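Local atomic coordinates of pyruvate carboxylase n-terminal domain (Aquifex aeolicus, PDB entry 1ULZ), a protein that forms the biotin carboxylase part of pyruvate carboxylase, an ATP-grasp family protein with two copies in the assembly. Residues 205-210 and 226-231; 271-276 and 286-291; 10-15 and 366-371; 333-338 and 385-390. The protein carries 1 engineered substitution. All blocks are in the same frame, centred on the assembly; numbering follows the deposited sequence.

Overall arrangement
Contact 3 is the long-range one. Its first segment, 10-15, lies near the N terminus, and its partner 366-371 comes some 350 residues later. The loop it closes holds contacts 1 and 2, which follow one another as two hairpins of the ATP-grasp part. They share a sheet and touch: strand 206-214 lies beside strand 269-277. Contact 4 opens at 333-338 and closes at 385-390, so it crosses contact 3 and touches it. Strand 384-392 lies beside strand 365-369 in the same antiparallel sheet. Contacts 1, 2 and 4 each pair neighbouring strands of that sheet. Contact 3 ties 365-369, outermost within this chain, to the first helix of the N-terminal domain.

Contact 1: 205-210 and 226-231; sequences PKHIEY and RDCSIQ
Glu209 holds its CG between the backbone N and the carbonyl carbon (chi1 70°), and Arg226 bends at chi3 (-69°). These turns bring the carboxylate to the edge of the guanidinium, with the two planes 83° apart. Glu209 OE1 lies in the guanidinium plane. Arg226 NE meets the anti lone pair of Glu209 OE1 at 3.0 Å, while Arg226 NH2 reaches the same oxygen from above the carboxylate plane. The result is a side-on salt bridge. The second oxygen is held too, since His207 NE2 donates almost straight to Glu209 OE2 at 2.7 Å. Cys228 CB comes obliquely to the His207 ring, 3.3 Å from His207 CD2. Farther along, Lys206 NZ meets the syn lone pair of Asp227 OD1 at 2.8 Å and also bonds to Phe435 O. Asp227 OD2 accepts from Ser229 OG and Ser229 N, closing an Asx turn. Ser229 OG then receives His207 N at 2.9 Å, a side-chain acceptor for a strand N-H. The two strands form an antiparallel hairpin within the ATP-grasp sheet. Strand 269-277 flanks 206-214, strand 235-241 flanks 220-232, helix 248-264 packs on Tyr210, and Arg226 NH1 bonds to Ser299 of helix 296-303.

Contact 2: 271-276 and 286-291; sequences GTMEFI and IEMNTR
The side chains of Glu274 and Asn289 slant across each other, their carboxylate and amide planes 88° apart. Glu274 CG is anti to its carbonyl carbon (chi1 -62°) and the chain runs on extended, carrying the carboxylate to Asn289. Asn289 ND2 donates to Glu274 OE1 at 2.8 Å. The acceptor is met well above its carboxylate plane but lies near the amide plane. Asn289 ND2 also donates to Gln293 OE1, so two acceptors hold the amide nitrogen. Glu287 lies alongside Glu274, heading in the same direction. Their carboxylates are turned 82° apart, and Glu274 OE2 stays 3.9 Å from Glu287 OE2. If both are ionised, two negative charges lie close on the face that carries Thr272, Glu274, Glu287 and Asn289. The strands form an antiparallel hairpin at one end of the ATP-grasp sheet. Its pairing is broken by a classic bulge, in which Glu274 stands opposite two residues, Ile286 and Glu287. Glu274 O takes Ile286 N at 2.9 Å, and Glu287 N only weakly. On the other face Met288 crosses Met273, with Met288 CE 3.9 Å from Met273 CG. Val258 of helix 248-264 covers Met273 there. Beside the bulge Ile276 and Ile286 meet at about a right angle, with Ile276 CG2 3.6 Å from Ile286 CG1. At the far end Asn289 CB lies over one face of the Arg291 guanidinium, whose NE pairs with Glu86.

Contact 3: 10-15 and 366-371; sequences RGEIAV and RVEHAA
The carboxylates of Glu12 and Glu368 approach with their planes 83° apart, Glu12 OE1 lying 4.1 Å from Glu368 OE1. Another flat group holds the far oxygen of Glu368. The Arg366 guanidinium presents its edge, so that NE and NH2 both bond to Glu368 OE2, with NE at 2.8 Å. The His369 ring carries Val367 CG1 over one face, toward the rim. This ring stacks with Tyr358 of the second subunit, while Tyr357 OH bonds to its ND1 and Val359 O of the second subunit accepts from its NE2. Between the two glutamates sits a water that donates to Glu12 OE1 at 2.8 Å and to Glu368 OE1 at 2.9 Å. It bridges the two carboxylate oxygens. A second water lies 2.8 Å from both Glu12 O and Glu368 OE1, but it has more acceptors in reach than protons to give. Glu12 has CG between the backbone N and the carbonyl carbon (chi1 71°) and bends again at chi2, which leaves OE1 on the side of Glu368. Its OE2 bonds to Tyr81 OH and forms a salt bridge with Lys387 NZ. Apolar contacts lie beside the waters. Glu12 CB is 4.1 Å from His369 CA. Val15 CG2 touches Ala370 CB at 3.9 Å, and that methyl also meets the backbone of Gly11. No direct hydrogen bond joins the segments. The first turn of helix 11-24 packs against residues 368-370, its axis at 112° to that of the strand. Strand 384-392 flanks 365-369, and helix 40-44 covers Val15 and Ala370.

Contact 4: 333-338 and 385-390; sequences AIECRI and IAKLIT
Strands 333-338 and 385-390 run antiparallel, their N-to-C directions 162° apart, with paired backbone bonds at Ile334-Thr390, Cys336-Leu388 and Ile338-Ala386. Glu335 lies beside Ile389, and the two side chains run together. Its CG stands anti to the backbone N (chi1 180°), and the chain stays extended. This lays the side chain along Ile389, with Glu335 CG 3.5 Å from Ile389 CG1. Glu335 OE2 also meets Ile389 CG1, at 3.4 Å, and has no polar partner in the model, although it is buried. Lys387, on the same face and the same strand as Ile389, slants across Glu335. Lys387 CD lies 3.6 Å from Glu335 OE2, but Lys387 NZ stays 4.4 Å from that oxygen, beyond a salt bridge. That NZ bonds to Val294 O and pairs with Glu12 OE2. Both strands belong to the antiparallel sheet that continues from the ATP-grasp part into the biotin carboxylase C-terminal domain. Near the C-terminal end of strand 332-339, a classic bulge sets Ile385 and Ala386 against the single Ile338. Ile338 O accepts from both, with Ile385 N at 2.7 Å and Ala386 N at 3.2 Å. On the opposite face from Glu335, Ile338 CB packs 4.3 Å from Ala386 CB. Met402 of helix 395-407 covers Cys336, Leu388 and Thr390 there. Arg337, on the Glu335 face, extends to Glu239 and Glu295, which form salt bridges with its NE and NH2.

Contact 1: 205-210 and 226-231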
loop_
_atom_site.group_PDB
_atom_site.type_symbol
_atom_site.label_atom_id
_atom_site.label_comp_id
_atom_site.label_asym_id
_atom_site.label_seq_id
_atom_site.Cartn_x
_atom_site.Cartn_y
_atom_site.Cartn_z
ATOM N N PRO A 205 -17.799 -14.966 22.778
ATOM C CA PRO A 205 -16.343 -14.928 22.632
ATOM C C PRO A 205 -15.806 -14.164 21.433
ATOM O O PRO A 205 -16.488 -13.986 20.422
ATOM C CB PRO A 205 -15.973 -16.403 22.555
ATOM C CG PRO A 205 -17.133 -16.970 21.771
ATOM C CD PRO A 205 -18.329 -16.298 22.430
ATOM N N LYS A 206 -14.569 -13.709 21.575
ATOM C CA LYS A 206 -13.875 -13.029 20.498
ATOM C C LYS A 206 -12.867 -14.056 20.009
ATOM O O LYS A 206 -12.395 -14.894 20.783
ATOM C CB LYS A 206 -13.120 -11.804 21.007
ATOM C CG LYS A 206 -13.802 -10.476 20.768
ATOM C CD LYS A 206 -12.952 -9.339 21.327
ATOM C CE LYS A 206 -13.575 -7.976 21.076
ATOM N NZ LYS A 206 -13.709 -7.695 19.621
ATOM N N HIS A 207 -12.559 -14.010 18.721
ATOM C CA HIS A 207 -11.571 -14.905 18.144
ATOM C C HIS A 207 -10.292 -14.078 18.085
ATOM O O HIS A 207 -10.197 -13.135 17.297
ATOM C CB HIS A 207 -12.000 -15.326 16.735
ATOM C CG HIS A 207 -10.919 -16.000 15.948
ATOM N ND1 HIS A 207 -10.935 -17.347 15.664
ATOM C CD2 HIS A 207 -9.789 -15.511 15.383
ATOM C CE1 HIS A 207 -9.860 -17.661 14.960
ATOM N NE2 HIS A 207 -9.147 -16.564 14.777
ATOM N N ILE A 208 -9.328 -14.406 18.940
ATOM C CA ILE A 208 -8.053 -13.692 18.977
ATOM C C ILE A 208 -6.968 -14.698 18.595
ATOM O O ILE A 208 -6.903 -15.789 19.167
ATOM C CB ILE A 208 -7.743 -13.152 20.393
ATOM C CG1 ILE A 208 -8.850 -12.204 20.869
ATOM C CG2 ILE A 208 -6.387 -12.456 20.389
ATOM C CD1 ILE A 208 -8.909 -10.879 20.145
ATOM N N GLU A 209 -6.113 -14.341 17.640
ATOM C CA GLU A 209 -5.076 -15.263 17.210
ATOM C C GLU A 209 -3.699 -14.629 17.103
ATOM O O GLU A 209 -3.554 -13.483 16.663
ATOM C CB GLU A 209 -5.467 -15.902 15.873
ATOM C CG GLU A 209 -5.444 -14.960 14.680
ATOM C CD GLU A 209 -5.952 -15.615 13.401
ATOM O OE1 GLU A 209 -5.565 -15.151 12.305
ATOM O OE2 GLU A 209 -6.741 -16.584 13.486
ATOM N N TYR A 210 -2.687 -15.389 17.509
ATOM C CA TYR A 210 -1.313 -14.918 17.465
ATOM C C TYR A 210 -0.528 -15.424 16.262
ATOM O O TYR A 210 -0.619 -16.601 15.883
ATOM C CB TYR A 210 -0.570 -15.313 18.748
ATOM C CG TYR A 210 -0.638 -14.279 19.849
ATOM C CD1 TYR A 210 -1.752 -14.182 20.683
ATOM C CD2 TYR A 210 0.402 -13.377 20.033
ATOM C CE1 TYR A 210 -1.823 -13.210 21.668
ATOM C CE2 TYR A 210 0.343 -12.402 21.011
ATOM C CZ TYR A 210 -0.769 -12.318 21.827
ATOM O OH TYR A 210 -0.819 -11.337 22.792
ATOM N N ARG A 226 -4.373 -10.961 16.152
ATOM C CA ARG A 226 -5.377 -10.505 15.206
ATOM C C ARG A 226 -6.753 -10.859 15.771
ATOM O O ARG A 226 -6.936 -11.924 16.365
ATOM C CB ARG A 226 -5.187 -11.193 13.847
ATOM C CG ARG A 226 -3.888 -10.826 13.132
ATOM C CD ARG A 226 -3.803 -11.473 11.752
ATOM N NE ARG A 226 -3.639 -12.922 11.814
ATOM C CZ ARG A 226 -2.481 -13.552 11.636
ATOM N NH1 ARG A 226 -1.376 -12.860 11.383
ATOM N NH2 ARG A 226 -2.432 -14.878 11.700
ATOM N N ASP A 227 -7.708 -9.952 15.610
ATOM C CA ASP A 227 -9.075 -10.187 16.066
ATOM C C ASP A 227 -9.894 -10.505 14.823
ATOM O O ASP A 227 -10.130 -9.635 13.984
ATOM C CB ASP A 227 -9.624 -8.943 16.767
ATOM C CG ASP A 227 -11.038 -9.136 17.277
ATOM O OD1 ASP A 227 -11.397 -8.481 18.279
ATOM O OD2 ASP A 227 -11.791 -9.934 16.677
ATOM N N CYS A 228 -10.311 -11.761 14.699
ATOM C CA CYS A 228 -11.083 -12.210 13.546
ATOM C C CYS A 228 -12.482 -12.655 13.970
ATOM O O CYS A 228 -13.041 -13.603 13.412
ATOM C CB CYS A 228 -10.355 -13.376 12.872
ATOM S SG CYS A 228 -8.552 -13.138 12.751
ATOM N N SER A 229 -13.039 -11.956 14.953
ATOM C CA SER A 229 -14.361 -12.281 15.485
ATOM C C SER A 229 -15.502 -12.193 14.475
ATOM O O SER A 229 -16.460 -12.967 14.548
ATOM C CB SER A 229 -14.691 -11.368 16.669
ATOM O OG SER A 229 -13.746 -11.523 17.708
ATOM N N ILE A 230 -15.405 -11.255 13.537
ATOM C CA ILE A 230 -16.466 -11.073 12.553
ATOM C C ILE A 230 -16.486 -12.123 11.458
ATOM O O ILE A 230 -15.815 -12.000 10.434
ATOM C CB ILE A 230 -16.392 -9.665 11.944
ATOM C CG1 ILE A 230 -16.558 -8.635 13.069
ATOM C CG2 ILE A 230 -17.483 -9.492 10.889
ATOM C CD1 ILE A 230 -16.210 -7.238 12.681
ATOM N N GLN A 231 -17.294 -13.153 11.682
ATOM C CA GLN A 231 -17.423 -14.260 10.750
ATOM C C GLN A 231 -18.895 -14.551 10.484
ATOM O O GLN A 231 -19.786 -13.872 10.999
ATOM C CB GLN A 231 -16.791 -15.524 11.345
ATOM C CG GLN A 231 -15.490 -15.314 12.112
ATOM C CD GLN A 231 -15.164 -16.495 13.022
ATOM O OE1 GLN A 231 -15.956 -17.437 13.140
ATOM N NE2 GLN A 231 -14.005 -16.445 13.677
#

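Contact 2: 271-276 and 286-291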
loop_
_atom_site.group_PDB
_atom_site.type_symbol
_atom_site.label_atom_id
_atom_site.label_comp_id
_atom_site.label_asym_id
_atom_site.label_seq_id
_atom_site.Cartn_x
_atom_site.Cartn_y
_atom_site.Cartn_z
ATOM N N GLY A 271 3.288 -19.725 11.532
ATOM C CA GLY A 271 2.219 -20.448 12.194
ATOM C C GLY A 271 1.287 -19.508 12.937
ATOM O O GLY A 271 1.650 -18.372 13.247
ATOM N N THR A 272 0.077 -19.981 13.222
ATOM C CA THR A 272 -0.910 -19.182 13.939
ATOM C C THR A 272 -1.570 -19.979 15.054
ATOM O O THR A 272 -2.059 -21.085 14.827
ATOM C CB THR A 272 -2.016 -18.680 12.991
ATOM O OG1 THR A 272 -1.441 -17.833 11.990
ATOM C CG2 THR A 272 -3.068 -17.892 13.760
ATOM N N MET A 273 -1.564 -19.428 16.265
ATOM C CA MET A 273 -2.210 -20.088 17.395
ATOM C C MET A 273 -3.526 -19.353 17.632
ATOM O O MET A 273 -3.537 -18.162 17.958
ATOM C CB MET A 273 -1.340 -20.027 18.659
ATOM C CG MET A 273 -0.031 -20.822 18.580
ATOM S SD MET A 273 0.465 -21.544 20.199
ATOM C CE MET A 273 0.594 -20.137 21.186
ATOM N N GLU A 274 -4.632 -20.062 17.443
ATOM C CA GLU A 274 -5.953 -19.475 17.620
ATOM C C GLU A 274 -6.494 -19.645 19.039
ATOM O O GLU A 274 -6.401 -20.725 19.623
ATOM C CB GLU A 274 -6.924 -20.074 16.587
ATOM C CG GLU A 274 -6.497 -19.768 15.140
ATOM C CD GLU A 274 -7.531 -20.149 14.083
ATOM O OE1 GLU A 274 -7.377 -19.692 12.924
ATOM O OE2 GLU A 274 -8.484 -20.899 14.393
ATOM N N PHE A 275 -7.030 -18.556 19.590
ATOM C CA PHE A 275 -7.607 -18.532 20.936
ATOM C C PHE A 275 -9.013 -17.936 20.878
ATOM O O PHE A 275 -9.446 -17.416 19.850
ATOM C CB PHE A 275 -6.820 -17.615 21.889
ATOM C CG PHE A 275 -5.382 -18.001 22.108
ATOM C CD1 PHE A 275 -4.411 -17.688 21.174
ATOM C CD2 PHE A 275 -4.998 -18.637 23.279
ATOM C CE1 PHE A 275 -3.079 -18.000 21.406
ATOM C CE2 PHE A 275 -3.671 -18.951 23.515
ATOM C CZ PHE A 275 -2.710 -18.632 22.579
ATOM N N ILE A 276 -9.720 -18.024 22.000
ATOM C CA ILE A 276 -11.031 -17.411 22.138
ATOM C C ILE A 276 -10.839 -16.533 23.358
ATOM O O ILE A 276 -10.211 -16.947 24.332
ATOM C CB ILE A 276 -12.162 -18.425 22.398
ATOM C CG1 ILE A 276 -11.819 -19.320 23.583
ATOM C CG2 ILE A 276 -12.412 -19.246 21.155
ATOM C CD1 ILE A 276 -12.880 -20.349 23.862
ATOM N N ILE A 286 -7.281 -22.786 21.414
ATOM C CA ILE A 286 -8.211 -23.674 20.726
ATOM C C ILE A 286 -7.481 -24.618 19.776
ATOM O O ILE A 286 -7.677 -25.834 19.826
ATOM C CB ILE A 286 -9.239 -22.871 19.900
ATOM C CG1 ILE A 286 -10.112 -22.018 20.822
ATOM C CG2 ILE A 286 -10.096 -23.825 19.081
ATOM C CD1 ILE A 286 -10.944 -22.827 21.794
ATOM N N GLU A 287 -6.652 -24.051 18.899
ATOM C CA GLU A 287 -5.894 -24.841 17.936
ATOM C C GLU A 287 -4.845 -23.998 17.219
ATOM O O GLU A 287 -4.804 -22.776 17.363
ATOM C CB GLU A 287 -6.827 -25.454 16.894
ATOM C CG GLU A 287 -7.442 -24.432 15.953
ATOM C CD GLU A 287 -8.349 -25.077 14.932
ATOM O OE1 GLU A 287 -7.902 -26.054 14.291
ATOM O OE2 GLU A 287 -9.499 -24.612 14.765
ATOM N N MET A 288 -4.009 -24.666 16.429
ATOM C CA MET A 288 -2.949 -23.990 15.698
ATOM C C MET A 288 -2.877 -24.389 14.234
ATOM O O MET A 288 -2.826 -25.575 13.905
ATOM C CB MET A 288 -1.597 -24.273 16.364
ATOM C CG MET A 288 -0.383 -23.864 15.533
ATOM S SD MET A 288 1.180 -24.057 16.438
ATOM C CE MET A 288 2.092 -22.617 15.904
ATOM N N ASN A 289 -2.894 -23.391 13.355
ATOM C CA ASN A 289 -2.784 -23.635 11.924
ATOM C C ASN A 289 -1.280 -23.605 11.642
ATOM O O ASN A 289 -0.612 -22.591 11.880
ATOM C CB ASN A 289 -3.476 -22.531 11.112
ATOM C CG ASN A 289 -4.932 -22.326 11.505
ATOM O OD1 ASN A 289 -5.696 -23.283 11.620
ATOM N ND2 ASN A 289 -5.325 -21.068 11.696
ATOM N N THR A 290 -0.748 -24.714 11.150
ATOM C CA THR A 290 0.677 -24.805 10.861
ATOM C C THR A 290 0.936 -24.411 9.414
ATOM O O THR A 290 1.422 -25.216 8.617
ATOM C CB THR A 290 1.172 -26.237 11.089
ATOM O OG1 THR A 290 0.408 -27.130 10.274
ATOM C CG2 THR A 290 1.011 -26.631 12.558
ATOM N N ARG A 291 0.624 -23.161 9.092
ATOM C CA ARG A 291 0.769 -22.654 7.731
ATOM C C ARG A 291 0.595 -21.143 7.724
ATOM O O ARG A 291 0.317 -20.538 8.761
ATOM C CB ARG A 291 -0.323 -23.258 6.857
ATOM C CG ARG A 291 -1.726 -22.972 7.398
ATOM C CD ARG A 291 -2.821 -23.286 6.387
ATOM N NE ARG A 291 -4.155 -23.273 6.985
ATOM C CZ ARG A 291 -4.881 -22.183 7.231
ATOM N NH1 ARG A 291 -4.422 -20.975 6.931
ATOM N NH2 ARG A 291 -6.078 -22.307 7.789
#

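Contact 3: 10-15 and 366-371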
loop_
_atom_site.group_PDB
_atom_site.type_symbol
_atom_site.label_atom_id
_atom_site.label_comp_id
_atom_site.label_asym_id
_atom_site.label_seq_id
_atom_site.Cartn_x
_atom_site.Cartn_y
_atom_site.Cartn_z
ATOM N N ARG A 10 -3.131 -21.795 -5.753
ATOM C CA ARG A 10 -3.741 -20.989 -6.804
ATOM C C ARG A 10 -4.327 -19.698 -6.244
ATOM O O ARG A 10 -4.069 -19.326 -5.098
ATOM C CB ARG A 10 -4.869 -21.800 -7.443
ATOM C CG ARG A 10 -5.838 -22.360 -6.397
ATOM C CD ARG A 10 -7.090 -22.972 -7.015
ATOM N NE ARG A 10 -7.931 -21.975 -7.668
ATOM C CZ ARG A 10 -8.579 -21.004 -7.029
ATOM N NH1 ARG A 10 -8.489 -20.896 -5.712
ATOM N NH2 ARG A 10 -9.317 -20.138 -7.709
ATOM N N GLY A 11 -5.132 -19.030 -7.064
ATOM C CA GLY A 11 -5.786 -17.808 -6.639
ATOM C C GLY A 11 -4.878 -16.712 -6.123
ATOM O O GLY A 11 -3.717 -16.607 -6.531
ATOM N N GLU A 12 -5.410 -15.896 -5.215
ATOM C CA GLU A 12 -4.655 -14.781 -4.658
ATOM C C GLU A 12 -3.402 -15.204 -3.897
ATOM O O GLU A 12 -2.382 -14.529 -3.983
ATOM C CB GLU A 12 -5.551 -13.915 -3.759
ATOM C CG GLU A 12 -5.958 -14.536 -2.424
ATOM C CD GLU A 12 -4.904 -14.372 -1.346
ATOM O OE1 GLU A 12 -3.963 -13.586 -1.541
ATOM O OE2 GLU A 12 -5.022 -15.019 -0.291
ATOM N N ILE A 13 -3.459 -16.316 -3.162
ATOM C CA ILE A 13 -2.281 -16.734 -2.416
ATOM C C ILE A 13 -1.127 -17.139 -3.336
ATOM O O ILE A 13 0.033 -16.886 -3.015
ATOM C CB ILE A 13 -2.588 -17.882 -1.419
ATOM C CG1 ILE A 13 -1.441 -17.990 -0.413
ATOM C CG2 ILE A 13 -2.760 -19.207 -2.147
ATOM C CD1 ILE A 13 -1.187 -16.712 0.371
ATOM N N ALA A 14 -1.429 -17.743 -4.483
ATOM C CA ALA A 14 -0.368 -18.127 -5.416
ATOM C C ALA A 14 0.332 -16.868 -5.923
ATOM O O ALA A 14 1.547 -16.856 -6.110
ATOM C CB ALA A 14 -0.937 -18.921 -6.590
ATOM N N VAL A 15 -0.449 -15.812 -6.140
ATOM C CA VAL A 15 0.084 -14.532 -6.601
ATOM C C VAL A 15 0.972 -13.927 -5.513
ATOM O O VAL A 15 2.056 -13.428 -5.797
ATOM C CB VAL A 15 -1.059 -13.543 -6.940
ATOM C CG1 VAL A 15 -0.495 -12.147 -7.165
ATOM C CG2 VAL A 15 -1.804 -14.018 -8.187
ATOM N N ARG A 366 -3.952 -1.421 0.556
ATOM C CA ARG A 366 -3.267 -2.571 -0.020
ATOM C C ARG A 366 -4.295 -3.556 -0.567
ATOM O O ARG A 366 -5.318 -3.825 0.073
ATOM C CB ARG A 366 -2.402 -3.258 1.039
ATOM C CG ARG A 366 -1.752 -4.560 0.575
ATOM C CD ARG A 366 -0.855 -5.141 1.659
ATOM N NE ARG A 366 -0.398 -6.486 1.326
ATOM C CZ ARG A 366 0.366 -7.237 2.112
ATOM N NH1 ARG A 366 0.767 -6.778 3.292
ATOM N NH2 ARG A 366 0.733 -8.448 1.713
ATOM N N VAL A 367 -4.026 -4.093 -1.749
ATOM C CA VAL A 367 -4.939 -5.045 -2.356
ATOM C C VAL A 367 -4.234 -6.344 -2.736
ATOM O O VAL A 367 -3.193 -6.324 -3.393
ATOM C CB VAL A 367 -5.606 -4.461 -3.631
ATOM C CG1 VAL A 367 -6.586 -5.474 -4.213
ATOM C CG2 VAL A 367 -6.322 -3.148 -3.302
ATOM N N GLU A 368 -4.800 -7.464 -2.293
ATOM C CA GLU A 368 -4.278 -8.797 -2.597
ATOM C C GLU A 368 -5.303 -9.481 -3.507
ATOM O O GLU A 368 -6.375 -9.867 -3.050
ATOM C CB GLU A 368 -4.123 -9.626 -1.316
ATOM C CG GLU A 368 -3.056 -9.159 -0.338
ATOM C CD GLU A 368 -1.637 -9.335 -0.856
ATOM O OE1 GLU A 368 -1.347 -10.381 -1.483
ATOM O OE2 GLU A 368 -0.806 -8.431 -0.623
ATOM N N HIS A 369 -4.994 -9.630 -4.790
ATOM C CA HIS A 369 -5.954 -10.266 -5.690
ATOM C C HIS A 369 -5.354 -10.847 -6.966
ATOM O O HIS A 369 -4.193 -10.608 -7.305
ATOM C CB HIS A 369 -7.046 -9.264 -6.088
ATOM C CG HIS A 369 -6.580 -8.217 -7.051
ATOM N ND1 HIS A 369 -7.447 -7.483 -7.830
ATOM C CD2 HIS A 369 -5.334 -7.805 -7.387
ATOM C CE1 HIS A 369 -6.756 -6.667 -8.608
ATOM N NE2 HIS A 369 -5.472 -6.845 -8.360
ATOM N N ALA A 370 -6.182 -11.604 -7.678
ATOM C CA ALA A 370 -5.796 -12.220 -8.942
ATOM C C ALA A 370 -6.897 -11.922 -9.963
ATOM O O ALA A 370 -6.960 -12.536 -11.027
ATOM C CB ALA A 370 -5.643 -13.725 -8.764
ATOM N N ALA A 371 -7.749 -10.952 -9.636
ATOM C CA ALA A 371 -8.873 -10.608 -10.488
ATOM C C ALA A 371 -8.681 -9.477 -11.493
ATOM O O ALA A 371 -7.762 -8.663 -11.400
ATOM C CB ALA A 371 -10.091 -10.314 -9.620
HETATM O O HOH W 1 -2.135 -12.544 0.249
HETATM O O HOH W 2 -2.094 -11.739 -3.774
#

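Contact 4: 333-338 and 385-390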
loop_
_atom_site.group_PDB
_atom_site.type_symbol
_atom_site.label_atom_id
_atom_site.label_comp_id
_atom_site.label_asym_id
_atom_site.label_seq_id
_atom_site.Cartn_x
_atom_site.Cartn_y
_atom_site.Cartn_z
ATOM N N ALA A 333 -4.746 -2.063 11.240
ATOM C CA ALA A 333 -5.021 -2.528 9.891
ATOM C C ALA A 333 -6.290 -3.365 9.896
ATOM O O ALA A 333 -6.535 -4.142 10.823
ATOM C CB ALA A 333 -3.855 -3.354 9.365
ATOM N N ILE A 334 -7.092 -3.199 8.855
ATOM C CA ILE A 334 -8.328 -3.945 8.719
ATOM C C ILE A 334 -8.338 -4.649 7.375
ATOM O O ILE A 334 -7.879 -4.092 6.379
ATOM C CB ILE A 334 -9.555 -3.020 8.768
ATOM C CG1 ILE A 334 -9.548 -2.201 10.061
ATOM C CG2 ILE A 334 -10.821 -3.850 8.648
ATOM C CD1 ILE A 334 -10.589 -1.105 10.097
ATOM N N GLU A 335 -8.845 -5.875 7.348
ATOM C CA GLU A 335 -8.945 -6.618 6.096
ATOM C C GLU A 335 -10.363 -7.136 5.902
ATOM O O GLU A 335 -10.935 -7.768 6.791
ATOM C CB GLU A 335 -7.978 -7.809 6.052
ATOM C CG GLU A 335 -8.082 -8.599 4.744
ATOM C CD GLU A 335 -7.195 -9.836 4.708
ATOM O OE1 GLU A 335 -7.598 -10.877 5.264
ATOM O OE2 GLU A 335 -6.090 -9.766 4.126
ATOM N N CYS A 336 -10.920 -6.860 4.729
ATOM C CA CYS A 336 -12.260 -7.302 4.383
ATOM C C CYS A 336 -12.178 -8.263 3.210
ATOM O O CYS A 336 -11.483 -7.999 2.223
ATOM C CB CYS A 336 -13.133 -6.120 3.984
ATOM S SG CYS A 336 -13.429 -4.943 5.285
ATOM N N ARG A 337 -12.893 -9.376 3.312
ATOM C CA ARG A 337 -12.891 -10.346 2.236
ATOM C C ARG A 337 -13.963 -10.013 1.202
ATOM O O ARG A 337 -15.152 -9.970 1.502
ATOM C CB ARG A 337 -13.088 -11.757 2.798
ATOM C CG ARG A 337 -12.081 -12.076 3.890
ATOM C CD ARG A 337 -11.848 -13.560 4.049
ATOM N NE ARG A 337 -10.928 -13.835 5.148
ATOM C CZ ARG A 337 -10.509 -15.048 5.483
ATOM N NH1 ARG A 337 -10.923 -16.108 4.799
ATOM N NH2 ARG A 337 -9.681 -15.205 6.508
ATOM N N ILE A 338 -13.510 -9.747 -0.014
ATOM C CA ILE A 338 -14.383 -9.425 -1.125
ATOM C C ILE A 338 -14.679 -10.761 -1.802
ATOM O O ILE A 338 -13.868 -11.262 -2.583
ATOM C CB ILE A 338 -13.671 -8.500 -2.135
ATOM C CG1 ILE A 338 -13.002 -7.332 -1.403
ATOM C CG2 ILE A 338 -14.667 -7.987 -3.173
ATOM C CD1 ILE A 338 -13.959 -6.347 -0.791
ATOM N N ILE A 385 -12.664 -12.971 -4.303
ATOM C CA ILE A 385 -12.288 -12.173 -5.461
ATOM C C ILE A 385 -11.027 -11.387 -5.108
ATOM O O ILE A 385 -10.086 -11.313 -5.893
ATOM C CB ILE A 385 -13.389 -11.166 -5.840
ATOM C CG1 ILE A 385 -14.682 -11.910 -6.171
ATOM C CG2 ILE A 385 -12.929 -10.310 -7.022
ATOM C CD1 ILE A 385 -15.853 -10.994 -6.405
ATOM N N ALA A 386 -11.018 -10.804 -3.912
ATOM C CA ALA A 386 -9.877 -10.022 -3.455
ATOM C C ALA A 386 -9.885 -9.819 -1.946
ATOM O O ALA A 386 -10.883 -10.065 -1.277
ATOM C CB ALA A 386 -9.872 -8.660 -4.149
ATOM N N LYS A 387 -8.748 -9.381 -1.420
ATOM C CA LYS A 387 -8.619 -9.078 -0.004
ATOM C C LYS A 387 -8.196 -7.620 0.076
ATOM O O LYS A 387 -7.091 -7.266 -0.336
ATOM C CB LYS A 387 -7.563 -9.957 0.668
ATOM C CG LYS A 387 -7.938 -11.423 0.750
ATOM C CD LYS A 387 -6.958 -12.208 1.607
ATOM C CE LYS A 387 -5.542 -12.129 1.068
ATOM N NZ LYS A 387 -4.656 -13.134 1.717
ATOM N N LEU A 388 -9.090 -6.781 0.586
ATOM C CA LEU A 388 -8.820 -5.353 0.728
ATOM C C LEU A 388 -8.349 -5.059 2.149
ATOM O O LEU A 388 -9.042 -5.369 3.118
ATOM C CB LEU A 388 -10.085 -4.552 0.424
ATOM C CG LEU A 388 -9.997 -3.035 0.585
ATOM C CD1 LEU A 388 -8.958 -2.456 -0.382
ATOM C CD2 LEU A 388 -11.371 -2.433 0.332
ATOM N N ILE A 389 -7.167 -4.465 2.264
ATOM C CA ILE A 389 -6.589 -4.139 3.562
ATOM C C ILE A 389 -6.241 -2.654 3.654
ATOM O O ILE A 389 -5.612 -2.101 2.751
ATOM C CB ILE A 389 -5.295 -4.956 3.813
ATOM C CG1 ILE A 389 -5.564 -6.446 3.608
ATOM C CG2 ILE A 389 -4.776 -4.701 5.225
ATOM C CD1 ILE A 389 -5.063 -6.975 2.296
ATOM N N THR A 390 -6.658 -2.012 4.742
ATOM C CA THR A 390 -6.372 -0.595 4.950
ATOM C C THR A 390 -5.657 -0.369 6.280
ATOM O O THR A 390 -5.966 -1.020 7.282
ATOM C CB THR A 390 -7.663 0.269 4.944
ATOM O OG1 THR A 390 -8.559 -0.182 5.972
ATOM C CG2 THR A 390 -8.351 0.195 3.585
#